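Local coordinates for uncharacterized protein (Bacteroides caccae, PDB 3NO2) that is of unknown function but folds as a six-bladed beta-propeller related to the Mal s 1 allergenic protein-like family, at residues L179-L191 with R201-V215. Residues are numbered along the deposited sequence; the frame is centred on the assembly and turned at random.
Sequences LVACGDAHCFVQL and RVNANDIEGVQLFFV
Backbone pairing joins F188 to V202 in the two outer strands of a propeller blade: V202 N donates to F188 O at 2.8 Å, almost straight at 174°, and F188 N returns a bond to V202 O. A separate antiparallel bridge links G183, in the turn between strands 178-181 and 187-191, to V215 at the start of the next blade. There G183 O is gripped twice, by V215 N at 2.9 Å and by H186 N, which arrive from opposite faces of its carbonyl plane.

One side-chain bond crosses the contact. H186 ND1 donates to F213 O at 2.7 Å, with the acceptor lying in the imidazole plane but the donor well above the carbonyl plane; this fixes ND1 as the protonated nitrogen in that bond. A water bridges H186 O and A204 N.

Ring and side-chain packing follows. G183 CA makes a CH-pi contact 3.5 Å from the F214 ring centroid, 7° off the normal, while D184 OD1, in the conformer described, meets that ring's edge and bonds to H234. A chi1 of 63° sets the F188 ring alongside V202, whose CB makes a CH-pi contact over one face and whose CG1 is 3.6 Å from F188 CZ. On the other face of the sheet, in one of two conformers of R201, V189 CG1 lies over the guanidinium, with C187 SG at its edge. V215 CG2 packs on C187 N, 3.5 Å away, and V215 CG1 reaches A181 CB.

The chemistry implies two roles: the paired F188/V202 bonds hold the hairpin, whereas G183 and H186 tie this blade to the next, helped by V215 packing.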
ATOM      1  N   LEU A 179      -8.741   6.081  -5.964  1.00  9.77           N
ATOM      2  CA  LEU A 179      -7.488   6.407  -6.615  1.00  7.99           C
ATOM      3  C   LEU A 179      -6.706   5.114  -6.774  1.00  8.60           C
ATOM      4  O   LEU A 179      -6.664   4.315  -5.823  1.00  9.99           O
ATOM      5  CB  LEU A 179      -6.644   7.358  -5.809  1.00  8.91           C
ATOM      6  CG  LEU A 179      -7.244   8.728  -5.508  1.00  9.61           C
ATOM      7  CD1 LEU A 179      -6.253   9.599  -4.688  1.00 12.86           C
ATOM      8  CD2 LEU A 179      -7.562   9.452  -6.800  1.00 11.63           C
ATOM      9  N   VAL A 180      -6.123   4.868  -7.923  1.00  7.36           N
ATOM     10  CA  VAL A 180      -5.267   3.681  -8.138  1.00  7.06           C
ATOM     11  C   VAL A 180      -3.859   4.153  -8.488  1.00  6.67           C
ATOM     12  O   VAL A 180      -3.643   4.888  -9.466  1.00  7.87           O
ATOM     13  CB  VAL A 180      -5.814   2.760  -9.218  1.00  7.16           C
ATOM     14  CG1 VAL A 180      -4.925   1.512  -9.387  1.00  7.10           C
ATOM     15  CG2 VAL A 180      -7.285   2.357  -8.897  1.00 11.01           C
ATOM     16  N   ALA A 181      -2.898   3.744  -7.648  1.00  6.42           N
ATOM     17  CA  ALA A 181      -1.496   4.003  -7.837  1.00  5.66           C
ATOM     18  C   ALA A 181      -0.981   3.124  -8.975  1.00  5.62           C
ATOM     19  O   ALA A 181      -1.164   1.900  -8.925  1.00  6.46           O
ATOM     20  CB  ALA A 181      -0.718   3.673  -6.574  1.00  7.28           C
ATOM     21  N   CYS A 182      -0.350   3.712  -9.984  1.00  6.60           N
ATOM     22  CA  CYS A 182       0.055   2.909 -11.163  1.00  6.30           C
ATOM     23  C   CYS A 182       1.543   2.576 -11.250  1.00  5.99           C
ATOM     24  O   CYS A 182       2.047   2.210 -12.297  1.00  6.02           O
ATOM     25  CB  CYS A 182      -0.507   3.515 -12.448  1.00  7.00           C
ATOM     26  SG  CYS A 182      -2.299   3.460 -12.557  1.00  9.70           S
ATOM     27  N   GLY A 183       2.243   2.613 -10.120  0.50  5.23           N
ATOM     28  CA  GLY A 183       3.574   2.059 -10.052  0.50  4.80           C
ATOM     29  C   GLY A 183       4.533   2.714 -11.031  0.50  4.16           C
ATOM     30  O   GLY A 183       4.740   3.916 -11.002  0.50  4.35           O
ATOM     31  N   ASP A 184       5.084   1.903 -11.935  0.50  5.27           N
ATOM     32  CA  ASP A 184       6.042   2.370 -12.925  0.50  4.81           C
ATOM     33  C   ASP A 184       5.465   3.336 -13.979  0.50  5.71           C
ATOM     34  O   ASP A 184       6.244   3.981 -14.708  0.50  7.06           O
ATOM     35  CB  ASP A 184       6.740   1.197 -13.648  0.50  4.74           C
ATOM     36  CG  ASP A 184       7.568   0.350 -12.727  0.50  5.02           C
ATOM     37  OD1 ASP A 184       8.488   0.822 -12.167  0.50  2.86           O
ATOM     38  OD2 ASP A 184       7.223  -0.844 -12.453  0.50 10.92           O
ATOM     39  N   ALA A 185       4.146   3.490 -14.062  0.50  6.40           N
ATOM     40  CA  ALA A 185       3.605   4.484 -14.996  0.50  6.40           C
ATOM     41  C   ALA A 185       3.803   5.906 -14.487  0.50  7.21           C
ATOM     42  O   ALA A 185       3.449   6.843 -15.194  0.50  8.08           O
ATOM     43  CB  ALA A 185       2.139   4.228 -15.285  0.50  7.68           C
ATOM     44  N   HIS A 186       4.360   6.090 -13.281  1.00  7.00           N
ATOM     45  CA  HIS A 186       4.663   7.447 -12.798  1.00  6.88           C
ATOM     46  C   HIS A 186       3.428   8.285 -12.654  1.00  8.16           C
ATOM     47  O   HIS A 186       3.470   9.504 -12.815  1.00  8.61           O
ATOM     48  CB  HIS A 186       5.704   8.179 -13.679  1.00  7.40           C
ATOM     49  CG  HIS A 186       6.828   7.307 -14.164  1.00  6.91           C
ATOM     50  ND1 HIS A 186       7.617   6.561 -13.315  1.00  8.30           N
ATOM     51  CD2 HIS A 186       7.262   7.020 -15.416  1.00  6.99           C
ATOM     52  CE1 HIS A 186       8.518   5.887 -14.021  1.00  7.92           C
ATOM     53  NE2 HIS A 186       8.328   6.154 -15.304  1.00  7.46           N
ATOM     54  N   CYS A 187       2.302   7.659 -12.356  1.00  7.18           N
ATOM     55  CA  CYS A 187       1.042   8.345 -12.283  1.00  8.52           C
ATOM     56  C   CYS A 187       0.076   7.595 -11.372  1.00  7.87           C
ATOM     57  O   CYS A 187       0.312   6.459 -10.933  1.00  8.38           O
ATOM     58  CB  CYS A 187       0.395   8.476 -13.688  1.00  8.42           C
ATOM     59  SG  CYS A 187      -0.163   6.917 -14.410  1.00 10.53           S
ATOM     60  N   PHE A 188      -1.029   8.245 -11.075  1.00  7.43           N
ATOM     61  CA  PHE A 188      -2.182   7.571 -10.531  1.00  8.63           C
ATOM     62  C   PHE A 188      -3.443   7.988 -11.247  1.00  9.45           C
ATOM     63  O   PHE A 188      -3.441   9.021 -11.967  1.00  9.88           O
ATOM     64  CB  PHE A 188      -2.296   7.781  -9.014  1.00  8.21           C
ATOM     65  CG  PHE A 188      -2.508   9.190  -8.554  1.00  9.74           C
ATOM     66  CD1 PHE A 188      -3.792   9.686  -8.355  1.00 10.95           C
ATOM     67  CD2 PHE A 188      -1.435   9.972  -8.196  1.00 11.54           C
ATOM     68  CE1 PHE A 188      -3.973  10.954  -7.829  1.00 14.47           C
ATOM     69  CE2 PHE A 188      -1.629  11.244  -7.673  1.00 12.04           C
ATOM     70  CZ  PHE A 188      -2.878  11.713  -7.501  1.00 12.10           C
ATOM     71  N   VAL A 189      -4.498   7.222 -11.109  1.00  8.40           N
ATOM     72  CA  VAL A 189      -5.770   7.548 -11.754  1.00  9.53           C
ATOM     73  C   VAL A 189      -6.874   7.598 -10.708  1.00 10.93           C
ATOM     74  O   VAL A 189      -6.745   7.025  -9.627  1.00 10.03           O
ATOM     75  CB  VAL A 189      -6.153   6.553 -12.857  1.00  9.29           C
ATOM     76  CG1 VAL A 189      -5.108   6.579 -13.982  1.00 13.65           C
ATOM     77  CG2 VAL A 189      -6.325   5.134 -12.251  1.00 12.90           C
ATOM     78  N   GLN A 190      -7.940   8.336 -11.027  1.00 11.23           N
ATOM     79  CA  GLN A 190      -9.162   8.311 -10.270  1.00 10.88           C
ATOM     80  C   GLN A 190     -10.204   7.538 -11.079  1.00 12.33           C
ATOM     81  O   GLN A 190     -10.410   7.879 -12.265  1.00 14.14           O
ATOM     82  CB  GLN A 190      -9.608   9.747  -9.984  1.00 12.46           C
ATOM     83  CG  GLN A 190     -10.891   9.834  -9.177  1.00 13.07           C
ATOM     84  CD  GLN A 190     -11.265  11.269  -8.821  1.00 19.48           C
ATOM     85  OE1 GLN A 190     -10.398  12.132  -8.731  1.00 22.02           O
ATOM     86  NE2 GLN A 190     -12.562  11.517  -8.598  1.00 18.50           N
ATOM     87  N   LEU A 191     -10.822   6.554 -10.448  1.00 12.18           N
ATOM     88  CA  LEU A 191     -11.868   5.731 -11.052  1.00 15.08           C
ATOM     89  C   LEU A 191     -13.228   6.060 -10.463  1.00 19.84           C
ATOM     90  O   LEU A 191     -13.388   6.095  -9.248  1.00 18.30           O
ATOM     91  CB  LEU A 191     -11.636   4.245 -10.797  1.00 21.21           C
ATOM     92  CG  LEU A 191     -10.378   3.653 -11.383  1.00 20.36           C
ATOM     93  CD1 LEU A 191     -10.381   2.114 -11.133  1.00 20.91           C
ATOM     94  CD2 LEU A 191     -10.246   3.970 -12.850  1.00 24.96           C
ATOM     95  N   ARG A 201      -6.362  11.267 -14.782  0.50 16.92           N
ATOM     96  CA  ARG A 201      -4.999  10.725 -14.633  0.50 15.72           C
ATOM     97  C   ARG A 201      -4.064  11.847 -14.221  0.50 16.18           C
ATOM     98  O   ARG A 201      -3.936  12.890 -14.915  0.50 15.34           O
ATOM     99  CB  ARG A 201      -4.471  10.042 -15.906  0.50 14.90           C
ATOM    100  CG  ARG A 201      -3.074   9.373 -15.740  0.50 17.61           C
ATOM    101  CD  ARG A 201      -2.631   8.519 -16.973  0.50 19.33           C
ATOM    102  NE  ARG A 201      -3.097   7.114 -16.960  0.50 20.39           N
ATOM    103  CZ  ARG A 201      -4.096   6.641 -17.706  0.50 26.67           C
ATOM    104  NH1 ARG A 201      -4.743   7.442 -18.541  0.50 31.83           N
ATOM    105  NH2 ARG A 201      -4.440   5.361 -17.634  0.50 25.37           N
ATOM    106  N   VAL A 202      -3.371  11.608 -13.106  1.00 12.64           N
ATOM    107  CA  VAL A 202      -2.507  12.554 -12.482  1.00 11.77           C
ATOM    108  C   VAL A 202      -1.076  12.110 -12.610  1.00 13.38           C
ATOM    109  O   VAL A 202      -0.697  11.014 -12.168  1.00 11.62           O
ATOM    110  CB  VAL A 202      -2.855  12.745 -10.983  1.00 13.69           C
ATOM    111  CG1 VAL A 202      -1.980  13.779 -10.327  1.00 15.22           C
ATOM    112  CG2 VAL A 202      -4.365  13.064 -10.847  1.00 18.01           C
ATOM    113  N   ASN A 203      -0.269  12.924 -13.241  1.00 14.69           N
ATOM    114  CA  ASN A 203       1.146  12.651 -13.292  1.00 15.56           C
ATOM    115  C   ASN A 203       1.948  13.829 -12.795  1.00 13.67           C
ATOM    116  O   ASN A 203       1.364  14.779 -12.231  1.00 13.93           O
ATOM    117  CB  ASN A 203       1.547  12.210 -14.658  1.00 15.04           C
ATOM    118  CG  ASN A 203       1.287  13.245 -15.707  1.00 22.11           C
ATOM    119  OD1 ASN A 203       1.447  14.442 -15.455  1.00 21.89           O
ATOM    120  ND2 ASN A 203       0.842  12.806 -16.873  1.00 31.03           N
ATOM    121  N   ALA A 204       3.257  13.780 -12.943  1.00 14.40           N
ATOM    122  CA  ALA A 204       4.079  14.858 -12.413  1.00 14.84           C
ATOM    123  C   ALA A 204       3.799  16.245 -13.015  1.00 15.36           C
ATOM    124  O   ALA A 204       4.083  17.274 -12.364  1.00 20.88           O
ATOM    125  CB  ALA A 204       5.567  14.503 -12.547  1.00 16.16           C
ATOM    126  N   ASN A 205       3.250  16.298 -14.209  1.00 16.61           N
ATOM    127  CA  ASN A 205       2.916  17.604 -14.794  1.00 19.14           C
ATOM    128  C   ASN A 205       1.715  18.240 -14.096  1.00 21.60           C
ATOM    129  O   ASN A 205       1.483  19.445 -14.270  1.00 23.18           O
ATOM    130  CB  ASN A 205       2.584  17.461 -16.283  1.00 22.97           C
ATOM    131  CG  ASN A 205       3.791  17.115 -17.133  1.00 33.01           C
ATOM    132  OD1 ASN A 205       4.932  17.453 -16.801  1.00 41.86           O
ATOM    133  ND2 ASN A 205       3.537  16.434 -18.253  1.00 43.82           N
ATOM    134  N   ASP A 206       0.932  17.455 -13.345  1.00 16.77           N
ATOM    135  CA  ASP A 206      -0.249  17.980 -12.632  1.00 17.55           C
ATOM    136  C   ASP A 206       0.083  18.400 -11.207  1.00 17.68           C
ATOM    137  O   ASP A 206      -0.793  18.923 -10.484  1.00 22.21           O
ATOM    138  CB  ASP A 206      -1.365  16.922 -12.583  1.00 19.01           C
ATOM    139  CG  ASP A 206      -1.769  16.445 -13.959  1.00 26.18           C
ATOM    140  OD1 ASP A 206      -2.326  17.263 -14.719  1.00 33.74           O
ATOM    141  OD2 ASP A 206      -1.509  15.280 -14.338  1.00 20.38           O
ATOM    142  N   ILE A 207       1.315  18.095 -10.797  1.00 16.99           N
ATOM    143  CA  ILE A 207       1.781  18.316  -9.400  1.00 17.70           C
ATOM    144  C   ILE A 207       2.941  19.284  -9.453  1.00 19.03           C
ATOM    145  O   ILE A 207       3.692  19.315 -10.418  1.00 23.05           O
ATOM    146  CB  ILE A 207       2.243  16.983  -8.716  1.00 20.33           C
ATOM    147  CG1 ILE A 207       1.042  16.055  -8.515  1.00 23.25           C
ATOM    148  CG2 ILE A 207       2.927  17.284  -7.349  1.00 19.37           C
ATOM    149  CD1 ILE A 207       1.473  14.604  -8.043  1.00 23.88           C
ATOM    150  N   GLU A 208       3.061  20.109  -8.432  0.50 14.37           N
ATOM    151  CA  GLU A 208       4.176  21.017  -8.329  0.50 13.96           C
ATOM    152  C   GLU A 208       5.075  20.563  -7.192  0.50 11.22           C
ATOM    153  O   GLU A 208       4.690  20.648  -6.026  0.50 12.07           O
ATOM    154  CB  GLU A 208       3.682  22.439  -8.061  0.50 14.72           C
ATOM    155  CG  GLU A 208       4.826  23.407  -7.926  0.50 15.73           C
ATOM    156  CD  GLU A 208       4.395  24.841  -7.640  0.50 16.43           C
ATOM    157  OE1 GLU A 208       3.492  25.311  -8.363  0.50 24.39           O
ATOM    158  OE2 GLU A 208       4.997  25.503  -6.740  0.50 11.43           O
ATOM    159  N   GLY A 209       6.250  20.045  -7.538  1.00 11.27           N
ATOM    160  CA  GLY A 209       7.312  19.825  -6.591  1.00 11.14           C
ATOM    161  C   GLY A 209       7.915  18.450  -6.469  1.00  9.96           C
ATOM    162  O   GLY A 209       8.708  18.174  -5.565  1.00 11.81           O
ATOM    163  N   VAL A 210       7.548  17.521  -7.370  1.00 10.73           N
ATOM    164  CA  VAL A 210       8.103  16.174  -7.278  1.00  9.57           C
ATOM    165  C   VAL A 210       8.104  15.470  -8.651  1.00 10.88           C
ATOM    166  O   VAL A 210       7.101  15.505  -9.371  1.00 12.83           O
ATOM    167  CB  VAL A 210       7.377  15.304  -6.224  1.00 10.85           C
ATOM    168  CG1 VAL A 210       5.895  15.210  -6.502  1.00 12.89           C
ATOM    169  CG2 VAL A 210       7.966  13.884  -6.109  1.00 10.08           C
ATOM    170  N   GLN A 211       9.216  14.855  -8.991  1.00 10.66           N
ATOM    171  CA  GLN A 211       9.266  13.884 -10.095  1.00  9.70           C
ATOM    172  C   GLN A 211       8.764  12.561  -9.484  1.00  9.21           C
ATOM    173  O   GLN A 211       9.331  12.073  -8.489  1.00 10.27           O
ATOM    174  CB  GLN A 211      10.690  13.699 -10.623  1.00 10.89           C
ATOM    175  CG  GLN A 211      10.744  12.612 -11.706  1.00 15.28           C
ATOM    176  CD  GLN A 211      12.140  12.344 -12.278  1.00 20.84           C
ATOM    177  OE1 GLN A 211      13.083  13.162 -12.094  1.00 19.04           O
ATOM    178  NE2 GLN A 211      12.293  11.215 -12.998  1.00 18.42           N
ATOM    179  N   LEU A 212       7.748  11.971 -10.089  1.00  8.18           N
ATOM    180  CA  LEU A 212       7.199  10.676  -9.659  1.00  8.17           C
ATOM    181  C   LEU A 212       7.971   9.543 -10.287  1.00  8.00           C
ATOM    182  O   LEU A 212       8.161   9.508 -11.509  1.00  8.32           O
ATOM    183  CB  LEU A 212       5.733  10.562 -10.000  1.00  7.93           C
ATOM    184  CG  LEU A 212       4.805  11.597  -9.314  1.00  8.91           C
ATOM    185  CD1 LEU A 212       3.362  11.509  -9.838  1.00 10.23           C
ATOM    186  CD2 LEU A 212       4.847  11.470  -7.766  1.00 10.01           C
ATOM    187  N   PHE A 213       8.460   8.657  -9.419  1.00  6.77           N
ATOM    188  CA  PHE A 213       9.167   7.433  -9.822  1.00  6.62           C
ATOM    189  C   PHE A 213       8.147   6.286  -9.829  1.00  6.99           C
ATOM    190  O   PHE A 213       7.239   6.316 -10.655  1.00  7.56           O
ATOM    191  CB  PHE A 213      10.362   7.243  -8.897  1.00  6.91           C
ATOM    192  CG  PHE A 213      11.432   8.278  -9.129  1.00  7.24           C
ATOM    193  CD1 PHE A 213      12.411   8.047 -10.085  1.00 13.39           C
ATOM    194  CD2 PHE A 213      11.410   9.498  -8.537  1.00  8.99           C
ATOM    195  CE1 PHE A 213      13.394   9.030 -10.363  1.00 16.71           C
ATOM    196  CE2 PHE A 213      12.384  10.449  -8.816  1.00 10.91           C
ATOM    197  CZ  PHE A 213      13.346  10.216  -9.705  1.00 14.09           C
ATOM    198  N   PHE A 214       8.225   5.330  -8.895  1.00  6.06           N
ATOM    199  CA  PHE A 214       7.191   4.290  -8.818  1.00  5.46           C
ATOM    200  C   PHE A 214       6.154   4.813  -7.854  1.00  6.36           C
ATOM    201  O   PHE A 214       6.438   5.009  -6.664  1.00  6.15           O
ATOM    202  CB  PHE A 214       7.831   2.989  -8.309  1.00  6.09           C
ATOM    203  CG  PHE A 214       6.887   1.828  -8.148  1.00  6.38           C
ATOM    204  CD1 PHE A 214       6.030   1.775  -7.069  1.00  6.86           C
ATOM    205  CD2 PHE A 214       6.875   0.803  -9.079  1.00  7.47           C
ATOM    206  CE1 PHE A 214       5.158   0.714  -6.931  1.00  6.49           C
ATOM    207  CE2 PHE A 214       6.029  -0.266  -8.928  1.00  6.34           C
ATOM    208  CZ  PHE A 214       5.159  -0.328  -7.888  1.00  6.68           C
ATOM    209  N   VAL A 215       4.950   5.033  -8.336  1.00  5.65           N
ATOM    210  CA  VAL A 215       3.853   5.577  -7.518  1.00  4.92           C
ATOM    211  C   VAL A 215       3.283   4.394  -6.730  1.00  5.30           C
ATOM    212  O   VAL A 215       2.595   3.519  -7.285  1.00  5.80           O
ATOM    213  CB  VAL A 215       2.802   6.329  -8.305  1.00  5.22           C
ATOM    214  CG1 VAL A 215       1.653   6.786  -7.394  1.00  7.20           C
ATOM    215  CG2 VAL A 215       3.442   7.501  -9.033  1.00  7.17           C
TER
HETATM  216  O   HOH W   1       4.846  11.607 -13.908  1.00 13.95           O